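PDB 6ZXX: oxidoreductase, NAD-binding/iron-sulfur cluster-binding protein from Nitratireductor pacificus pht-3B, which binds cob(II)alamin and two [4Fe-4S] clusters, and is probably a cobalamin-dependent reductive dehalogenase. Local coordinates for residues Glu108-Ser113 and Ala181-Tyr186; Val145-Phe150 and Arg230-Gly235; Val395-Ala400 and Tyr422-Leu427. All blocks are in the same frame, centred on the assembly; numbering follows the deposited sequence.

Interaction 1 of 3, residues Glu108-Ser113 and Ala181-Tyr186; sequences ENLKAS and AILSGY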
loop_
_atom_site.group_PDB
_atom_site.type_symbol
_atom_site.label_atom_id
_atom_site.label_comp_id
_atom_site.label_asym_id
_atom_site.label_seq_id
_atom_site.Cartn_x
_atom_site.Cartn_y
_atom_site.Cartn_z
ATOM N N GLU A 108 -9.230 21.134 -0.105
ATOM C CA GLU A 108 -9.310 20.047 -1.070
ATOM C C GLU A 108 -8.111 19.123 -1.002
ATOM O O GLU A 108 -8.243 17.888 -0.966
ATOM C CB GLU A 108 -9.430 20.623 -2.470
ATOM C CG GLU A 108 -10.806 21.169 -2.731
ATOM C CD GLU A 108 -10.881 22.115 -3.911
ATOM O OE1 GLU A 108 -9.913 22.181 -4.706
ATOM O OE2 GLU A 108 -11.944 22.789 -4.022
ATOM N N ASN A 109 -6.936 19.720 -0.949
ATOM C CA ASN A 109 -5.695 18.943 -0.884
ATOM C C ASN A 109 -5.548 18.084 0.389
ATOM O O ASN A 109 -5.026 16.967 0.356
ATOM C CB ASN A 109 -4.512 19.878 -0.995
ATOM C CG ASN A 109 -3.212 19.194 -0.680
ATOM O OD1 ASN A 109 -2.642 18.449 -1.514
ATOM N ND2 ASN A 109 -2.742 19.420 0.539
ATOM N N LEU A 110 -6.037 18.611 1.501
ATOM C CA LEU A 110 -5.934 17.924 2.766
ATOM C C LEU A 110 -6.989 16.857 2.892
ATOM O O LEU A 110 -6.729 15.758 3.416
ATOM C CB LEU A 110 -6.029 18.943 3.888
ATOM C CG LEU A 110 -5.373 18.576 5.230
ATOM C CD1 LEU A 110 -3.942 18.066 5.143
ATOM C CD2 LEU A 110 -5.466 19.796 6.142
ATOM N N LYS A 111 -8.197 17.154 2.445
ATOM C CA LYS A 111 -9.211 16.091 2.335
ATOM C C LYS A 111 -8.730 14.959 1.420
ATOM O O LYS A 111 -8.937 13.811 1.690
ATOM C CB LYS A 111 -10.523 16.635 1.779
ATOM C CG LYS A 111 -11.282 17.503 2.727
ATOM C CD LYS A 111 -12.607 17.735 2.063
ATOM C CE LYS A 111 -13.427 18.735 2.848
ATOM N NZ LYS A 111 -14.820 18.737 2.353
ATOM N N ALA A 112 -8.165 15.308 0.289
ATOM C CA ALA A 112 -7.681 14.314 -0.635
ATOM C C ALA A 112 -6.578 13.479 0.005
ATOM O O ALA A 112 -6.491 12.276 -0.220
ATOM C CB ALA A 112 -7.185 14.999 -1.898
ATOM N N SER A 113 -5.682 14.151 0.746
ATOM C CA SER A 113 -4.571 13.489 1.479
ATOM C C SER A 113 -5.114 12.475 2.450
ATOM O O SER A 113 -4.602 11.370 2.576
ATOM C CB SER A 113 -3.743 14.537 2.252
ATOM O OG SER A 113 -3.023 15.385 1.390
ATOM N N ALA A 181 -1.299 11.447 12.685
ATOM C CA ALA A 181 0.167 11.646 12.856
ATOM C C ALA A 181 0.800 12.013 11.537
ATOM O O ALA A 181 1.639 12.907 11.460
ATOM C CB ALA A 181 0.810 10.392 13.405
ATOM N N ILE A 182 0.369 11.340 10.473
ATOM C CA ILE A 182 0.902 11.603 9.126
ATOM C C ILE A 182 0.447 12.947 8.599
ATOM O O ILE A 182 1.234 13.700 8.009
ATOM C CB ILE A 182 0.504 10.487 8.125
ATOM C CG1 ILE A 182 1.139 9.163 8.533
ATOM C CG2 ILE A 182 0.934 10.872 6.699
ATOM C CD1 ILE A 182 0.553 7.971 7.827
ATOM N N LEU A 183 -0.837 13.235 8.784
ATOM C CA LEU A 183 -1.379 14.451 8.214
ATOM C C LEU A 183 -0.864 15.681 8.946
ATOM O O LEU A 183 -0.565 16.714 8.324
ATOM C CB LEU A 183 -2.919 14.415 8.197
ATOM C CG LEU A 183 -3.514 13.442 7.163
ATOM C CD1 LEU A 183 -4.999 13.403 7.345
ATOM C CD2 LEU A 183 -3.131 13.802 5.748
ATOM N N SER A 184 -0.830 15.596 10.273
ATOM C CA SER A 184 -0.292 16.705 11.077
ATOM C C SER A 184 1.175 16.924 10.703
ATOM O O SER A 184 1.653 18.060 10.621
ATOM C CB SER A 184 -0.449 16.424 12.591
ATOM O OG SER A 184 0.322 15.326 13.007
ATOM N N GLY A 185 1.877 15.837 10.468
ATOM C CA GLY A 185 3.303 15.903 10.079
ATOM C C GLY A 185 3.536 16.526 8.733
ATOM O O GLY A 185 4.469 17.312 8.543
ATOM N N TYR A 186 2.665 16.171 7.800
ATOM C CA TYR A 186 2.663 16.765 6.451
ATOM C C TYR A 186 2.503 18.305 6.497
ATOM O O TYR A 186 3.200 19.049 5.787
ATOM C CB TYR A 186 1.504 16.138 5.650
ATOM C CG TYR A 186 1.062 16.874 4.401
ATOM C CD1 TYR A 186 1.958 17.184 3.410
ATOM C CD2 TYR A 186 -0.274 17.222 4.208
ATOM C CE1 TYR A 186 1.555 17.866 2.253
ATOM C CE2 TYR A 186 -0.692 17.888 3.049
ATOM C CZ TYR A 186 0.235 18.194 2.075
ATOM O OH TYR A 186 -0.166 18.849 0.921
#

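Interaction 2 of 3, residues Val145-Phe150 and Arg230-Gly235; sequences VFAVQF and RGFRLG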
loop_
_atom_site.group_PDB
_atom_site.type_symbol
_atom_site.label_atom_id
_atom_site.label_comp_id
_atom_site.label_asym_id
_atom_site.label_seq_id
_atom_site.Cartn_x
_atom_site.Cartn_y
_atom_site.Cartn_z
ATOM N N VAL A 145 -11.262 17.057 10.381
ATOM C CA VAL A 145 -11.873 15.970 11.083
ATOM C C VAL A 145 -12.085 14.832 10.115
ATOM O O VAL A 145 -12.564 15.035 9.005
ATOM C CB VAL A 145 -13.216 16.373 11.721
ATOM C CG1 VAL A 145 -13.657 15.299 12.711
ATOM C CG2 VAL A 145 -13.090 17.706 12.415
ATOM N N PHE A 146 -11.708 13.620 10.531
ATOM C CA PHE A 146 -11.915 12.433 9.711
ATOM C C PHE A 146 -12.402 11.248 10.536
ATOM O O PHE A 146 -12.121 11.134 11.722
ATOM C CB PHE A 146 -10.667 12.065 8.920
ATOM C CG PHE A 146 -9.542 11.580 9.771
ATOM C CD1 PHE A 146 -8.632 12.481 10.273
ATOM C CD2 PHE A 146 -9.371 10.221 10.037
ATOM C CE1 PHE A 146 -7.578 12.061 11.074
ATOM C CE2 PHE A 146 -8.313 9.794 10.817
ATOM C CZ PHE A 146 -7.420 10.713 11.348
ATOM N N ALA A 147 -13.199 10.399 9.905
ATOM C CA ALA A 147 -13.668 9.165 10.545
ATOM C C ALA A 147 -13.111 7.985 9.797
ATOM O O ALA A 147 -12.908 8.037 8.574
ATOM C CB ALA A 147 -15.203 9.098 10.564
ATOM N N VAL A 148 -12.815 6.930 10.544
ATOM C CA VAL A 148 -12.418 5.614 9.972
ATOM C C VAL A 148 -13.488 4.601 10.426
ATOM O O VAL A 148 -13.742 4.482 11.628
ATOM C CB VAL A 148 -10.986 5.166 10.401
ATOM C CG1 VAL A 148 -10.707 3.748 9.982
ATOM C CG2 VAL A 148 -9.907 6.092 9.814
ATOM N N GLN A 149 -14.102 3.891 9.480
ATOM C CA GLN A 149 -15.119 2.919 9.829
ATOM C C GLN A 149 -14.542 1.695 10.525
ATOM O O GLN A 149 -13.449 1.265 10.218
ATOM C CB GLN A 149 -15.909 2.485 8.594
ATOM C CG GLN A 149 -17.175 1.725 8.988
ATOM C CD GLN A 149 -18.089 1.293 7.856
ATOM O OE1 GLN A 149 -19.248 0.976 8.092
ATOM N NE2 GLN A 149 -17.620 1.368 6.643
ATOM N N PHE A 150 -15.304 1.116 11.445
ATOM C CA PHE A 150 -14.936 -0.136 12.105
ATOM C C PHE A 150 -14.680 -1.188 11.053
ATOM O O PHE A 150 -15.361 -1.238 10.023
ATOM C CB PHE A 150 -16.084 -0.648 12.978
ATOM C CG PHE A 150 -16.125 -0.088 14.378
ATOM C CD1 PHE A 150 -15.589 1.124 14.684
ATOM C CD2 PHE A 150 -16.806 -0.775 15.372
ATOM C CE1 PHE A 150 -15.656 1.637 15.973
ATOM C CE2 PHE A 150 -16.882 -0.263 16.654
ATOM C CZ PHE A 150 -16.295 0.947 16.957
ATOM N N ARG A 230 -21.237 0.388 10.348
ATOM C CA ARG A 230 -20.492 -0.512 11.274
ATOM C C ARG A 230 -19.923 0.146 12.510
ATOM O O ARG A 230 -19.314 -0.534 13.341
ATOM C CB ARG A 230 -19.317 -1.158 10.563
ATOM C CG ARG A 230 -19.749 -2.106 9.483
ATOM C CD ARG A 230 -18.741 -3.236 9.277
ATOM N NE ARG A 230 -17.683 -2.697 8.463
ATOM C CZ ARG A 230 -17.705 -2.673 7.134
ATOM N NH1 ARG A 230 -18.711 -3.212 6.415
ATOM N NH2 ARG A 230 -16.664 -2.119 6.515
ATOM N N GLY A 231 -20.098 1.452 12.638
ATOM C CA GLY A 231 -19.470 2.165 13.699
ATOM C C GLY A 231 -18.209 2.736 13.131
ATOM O O GLY A 231 -17.785 2.418 12.028
ATOM N N PHE A 232 -17.617 3.627 13.888
ATOM C CA PHE A 232 -16.396 4.307 13.457
ATOM C C PHE A 232 -15.707 4.982 14.650
ATOM O O PHE A 232 -16.228 4.989 15.783
ATOM C CB PHE A 232 -16.722 5.369 12.404
ATOM C CG PHE A 232 -17.515 6.499 12.960
ATOM C CD1 PHE A 232 -18.917 6.409 13.008
ATOM C CD2 PHE A 232 -16.862 7.612 13.513
ATOM C CE1 PHE A 232 -19.637 7.420 13.548
ATOM C CE2 PHE A 232 -17.596 8.639 14.051
ATOM C CZ PHE A 232 -18.985 8.540 14.075
ATOM N N ARG A 233 -14.513 5.488 14.365
ATOM C CA ARG A 233 -13.704 6.248 15.309
ATOM C C ARG A 233 -13.173 7.448 14.585
ATOM O O ARG A 233 -13.111 7.437 13.359
ATOM C CB ARG A 233 -12.548 5.433 15.890
ATOM C CG ARG A 233 -12.980 4.176 16.627
ATOM C CD ARG A 233 -13.844 4.444 17.848
ATOM N NE ARG A 233 -13.027 4.872 18.972
ATOM C CZ ARG A 233 -13.418 5.006 20.233
ATOM N NH1 ARG A 233 -14.639 4.728 20.622
ATOM N NH2 ARG A 233 -12.539 5.425 21.120
ATOM N N LEU A 234 -12.760 8.455 15.359
ATOM C CA LEU A 234 -12.313 9.759 14.835
ATOM C C LEU A 234 -10.810 10.026 14.996
ATOM O O LEU A 234 -10.138 9.658 15.966
ATOM C CB LEU A 234 -13.024 10.938 15.546
ATOM C CG LEU A 234 -14.447 11.483 15.343
ATOM C CD1 LEU A 234 -14.957 11.285 13.903
ATOM C CD2 LEU A 234 -15.387 10.895 16.362
ATOM N N GLY A 235 -10.335 10.816 14.058
ATOM C CA GLY A 235 -9.092 11.558 14.218
ATOM C C GLY A 235 -9.309 13.019 13.833
ATOM O O GLY A 235 -10.234 13.377 13.084
#

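Interaction 3 of 3, residues Val395-Ala400 and Tyr422-Leu427; sequences VGICRA and YAVVML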
loop_
_atom_site.group_PDB
_atom_site.type_symbol
_atom_site.label_atom_id
_atom_site.label_comp_id
_atom_site.label_asym_id
_atom_site.label_seq_id
_atom_site.Cartn_x
_atom_site.Cartn_y
_atom_site.Cartn_z
ATOM N N VAL A 395 -4.497 -11.472 1.150
ATOM C CA VAL A 395 -3.723 -12.298 2.094
ATOM C C VAL A 395 -3.518 -13.678 1.541
ATOM O O VAL A 395 -4.442 -14.362 1.153
ATOM C CB VAL A 395 -4.355 -12.420 3.495
ATOM C CG1 VAL A 395 -3.387 -13.084 4.442
ATOM C CG2 VAL A 395 -4.773 -11.038 4.042
ATOM N N GLY A 396 -2.261 -14.101 1.557
ATOM C CA GLY A 396 -1.888 -15.413 1.020
ATOM C C GLY A 396 -0.794 -15.961 1.876
ATOM O O GLY A 396 -0.090 -15.201 2.521
ATOM N N ILE A 397 -0.708 -17.286 1.924
ATOM C CA ILE A 397 0.188 -17.993 2.853
ATOM C C ILE A 397 0.942 -19.035 2.063
ATOM O O ILE A 397 0.359 -19.728 1.250
ATOM C CB ILE A 397 -0.602 -18.706 4.011
ATOM C CG1 ILE A 397 -1.358 -17.657 4.855
ATOM C CG2 ILE A 397 0.343 -19.546 4.890
ATOM C CD1 ILE A 397 -2.587 -18.180 5.528
ATOM N N CYS A 398 2.238 -19.085 2.273
ATOM C CA CYS A 398 3.084 -20.127 1.713
ATOM C C CYS A 398 4.131 -20.561 2.739
ATOM O O CYS A 398 4.295 -19.938 3.773
ATOM C CB CYS A 398 3.770 -19.662 0.421
ATOM S SG CYS A 398 4.882 -18.238 0.609
ATOM N N ARG A 399 4.834 -21.638 2.426
ATOM C CA ARG A 399 6.030 -22.045 3.161
ATOM C C ARG A 399 7.132 -21.064 2.915
ATOM O O ARG A 399 7.416 -20.706 1.777
ATOM C CB ARG A 399 6.513 -23.422 2.696
ATOM C CG ARG A 399 5.714 -24.594 3.199
ATOM C CD ARG A 399 6.531 -25.409 4.177
ATOM N NE ARG A 399 5.653 -26.080 5.144
ATOM C CZ ARG A 399 5.986 -26.426 6.397
ATOM N NH1 ARG A 399 7.205 -26.210 6.901
ATOM N NH2 ARG A 399 5.072 -27.003 7.167
ATOM N N ALA A 400 7.768 -20.629 3.990
ATOM C CA ALA A 400 8.965 -19.769 3.884
ATOM C C ALA A 400 10.203 -20.599 3.603
ATOM O O ALA A 400 10.914 -20.977 4.521
ATOM C CB ALA A 400 9.184 -18.958 5.169
ATOM N N TYR A 422 6.783 -20.514 7.872
ATOM C CA TYR A 422 5.710 -19.979 7.001
ATOM C C TYR A 422 5.888 -18.509 6.705
ATOM O O TYR A 422 6.457 -17.785 7.514
ATOM C CB TYR A 422 4.335 -20.206 7.631
ATOM C CG TYR A 422 3.988 -21.659 7.837
ATOM C CD1 TYR A 422 3.552 -22.443 6.769
ATOM C CD2 TYR A 422 4.144 -22.254 9.084
ATOM C CE1 TYR A 422 3.268 -23.779 6.944
ATOM C CE2 TYR A 422 3.873 -23.588 9.272
ATOM C CZ TYR A 422 3.445 -24.332 8.202
ATOM O OH TYR A 422 3.167 -25.637 8.393
ATOM N N ALA A 423 5.476 -18.109 5.514
ATOM C CA ALA A 423 5.337 -16.701 5.145
ATOM C C ALA A 423 3.876 -16.355 4.996
ATOM O O ALA A 423 3.151 -16.994 4.228
ATOM C CB ALA A 423 6.069 -16.407 3.847
ATOM N N VAL A 424 3.438 -15.337 5.726
ATOM C CA VAL A 424 2.167 -14.675 5.433
ATOM C C VAL A 424 2.409 -13.419 4.614
ATOM O O VAL A 424 3.085 -12.467 5.051
ATOM C CB VAL A 424 1.426 -14.292 6.704
ATOM C CG1 VAL A 424 0.038 -13.697 6.391
ATOM C CG2 VAL A 424 1.297 -15.526 7.575
ATOM N N VAL A 425 1.797 -13.410 3.428
ATOM C CA VAL A 425 2.047 -12.395 2.403
ATOM C C VAL A 425 0.772 -11.564 2.183
ATOM O O VAL A 425 -0.331 -12.104 1.973
ATOM C CB VAL A 425 2.438 -13.058 1.060
ATOM C CG1 VAL A 425 2.905 -12.017 0.038
ATOM C CG2 VAL A 425 3.501 -14.108 1.296
ATOM N N MET A 426 0.922 -10.249 2.229
ATOM C CA MET A 426 -0.247 -9.398 2.056
ATOM C C MET A 426 0.081 -8.297 1.103
ATOM O O MET A 426 1.194 -7.795 1.100
ATOM C CB MET A 426 -0.719 -8.833 3.392
ATOM C CG MET A 426 -1.163 -9.936 4.348
ATOM S SD MET A 426 -1.516 -9.326 5.988
ATOM C CE MET A 426 0.158 -9.086 6.608
ATOM N N LEU A 427 -0.881 -7.988 0.231
ATOM C CA LEU A 427 -0.764 -6.914 -0.735
ATOM C C LEU A 427 -1.559 -5.727 -0.264
ATOM O O LEU A 427 -2.689 -5.856 0.187
ATOM C CB LEU A 427 -1.253 -7.362 -2.123
ATOM C CG LEU A 427 -0.494 -8.547 -2.737
ATOM C CD1 LEU A 427 -1.081 -8.838 -4.100
ATOM C CD2 LEU A 427 0.995 -8.280 -2.836
#

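Interaction 1 of 3, residues Glu108-Ser113 and Ala181-Tyr186
Tyr186 reaches across from one helix and brings its ring up against Leu110, Ser113 and the Asn109 amide on the other, largely edge-on. Leu110 meets the rim of this ring: its CD1 methyl lies near the ring plane, 3.9 Å from Tyr186 CE2, as the two side chains slide past each other in opposite directions. Ser113 OG stands obliquely to the same part of the ring, 3.8 Å from Tyr186 CE2. The Asn109 amide comes head-on to the phenol end, its plane turned about 51° from that of the ring. One turn back, Leu183 does the second job of the contact, pressing its CD2 methyl against Ser113 CB at 3.6 Å.

Two things put these groups in place. Tyr186 carries CG opposite its backbone N (chi1 163°), which sends the ring out over the gap between the helices. Ser113 is held within its own helix, where OG donates to Asn109 O at 2.8 Å while Ser113 N binds that oxygen from the other face of the carbonyl. The hydroxyl is thus tied down beside the ring, and the carbonyl takes two donors. A leucine in place of Tyr186 would probably fall short of Asn109, losing the phenol opposite its amide and opening a gap beside Leu110.

The helix axes run roughly antiparallel, 149° between their directions, and come no closer than 11.2 Å along these segments, so the tyrosine and the two leucines span most of the gap and only 225 Å² is buried. Phe642 lies against both Asn109 and Tyr186, and Trp640 against Ser113. Helix 342-353 packs on Ile182 and Tyr186, while strand 142-149 offers Leu144 to both Leu110 and Leu183, placing the two helices together on the sheet.

Interaction 2 of 3, residues Val145-Phe150 and Arg230-Gly235
Phe146 and Gly235 sit opposite each other and exchange a pair of nearly straight backbone bonds: Phe146 N to Gly235 O and Gly235 N to Phe146 O, each 3.0 Å. The Phe146 ring folds back over its partner, with Gly235 CA 3.7 Å from the ring centroid in a CH-pi contact; the ring lies over the spot where a CB would sit, which only a glycine keeps clear. Two residues along, Val148 and Arg233 repeat the reciprocal pair, Val148 N reaching Arg233 O at 2.9 Å. These are the two central strands of a four-stranded antiparallel sheet, 142-149 beside 232-239. On the face bearing Ala147, Phe232 and Leu234, Ala147 CB fits against Phe232 CD2 at 3.7 Å.

Past the last bridge the chains stay tied. Phe150 N donates to Gly231 O at 2.9 Å from above the carbonyl plane, and Gly231 CA lies over one face of the Phe150 ring. Gln149 OE1 accepts Arg230 N at 3.1 Å, in the carbonyl plane and on a lone pair; the amide stacks on the Arg230 guanidinium, the planes 12° apart. Arg230 bends at chi3 (-80°), turning NE to Phe150 O at 3.2 Å, with that oxygen in the guanidinium plane. Arg233 spends its own guanidinium on Asp173, in a salt bridge, and on Pro62 O. Phe232 O is buried here without a partner.

Interaction 3 of 3, residues Val395-Ala400 and Tyr422-Leu427
Val395 and Met426 lie side by side and point the same way, Val395 CG2 filling the hollow next to Met426 CG at 3.8 Å. The other branch of the valine, CG1, opposite the backbone N (chi1 -171°), sits between Met426 CG and Val424 CG1, 4.0 Å from the latter. Ile397 carries this apolar ridge on, though its grip on Val424 is looser.

The face of Cys398, Ala423 and Val425 is built of smaller groups. Gly396 has no side chain to set beside Val425, and Val425 CB instead rests on the carbonyl, 3.6 Å from Gly396 O. Cys398 holds SG between its backbone N and carbonyl carbon (chi1 62°), where the sulfur meets the small bump of Ala423 CB at 3.9 Å. Where the strand ends, Ala400 CB tucks against the backbone at Tyr422 C, 3.7 Å away. At the same end Tyr422 CZ sits over one face of the Arg399 guanidinium, the planes inclined by 56°, so the groups cross rather than stack; Arg399 NH2 comes close to the hydroxyl, but at an angle too poor for a hydrogen bond.

Four backbone bonds lock this antiparallel register, among them Cys398 N to Ala423 O at 3.0 Å. The side chain of Val425 is about 5 Å from that of Ser516, a cob(II)alamin-binding residue, so its face looks toward the cofactor side. Strand 514-521 flanks 422-429 across the sheet. Helix 376-390 covers the face of Val395, Ile397 and Val424, and helix 486-492 packs on Cys398 and Val425.

How the interactions relate
Following the chain from the N terminus, helix 103-116 precedes strand 142-149, helix 168-189 and strand 232-239. Interaction 1 closes the loop from helix 103-116 to helix 168-189, and interaction 2 the one from 145-150 to 230-235; because their segments alternate, the two loops cross rather than nest. The two contacts do not touch, their nearest atoms being about 5 Å apart, but both helices rest on Leu144 of strand 142-149, which joins helix pair and sheet. Interaction 3 follows in series, a short closure of 21 residues between neighbouring strands, its centre about 32 Å from that of interaction 1. Its sheet shares the strand order 1-2-4-3 with that of interaction 2, but lies near the cobalamin.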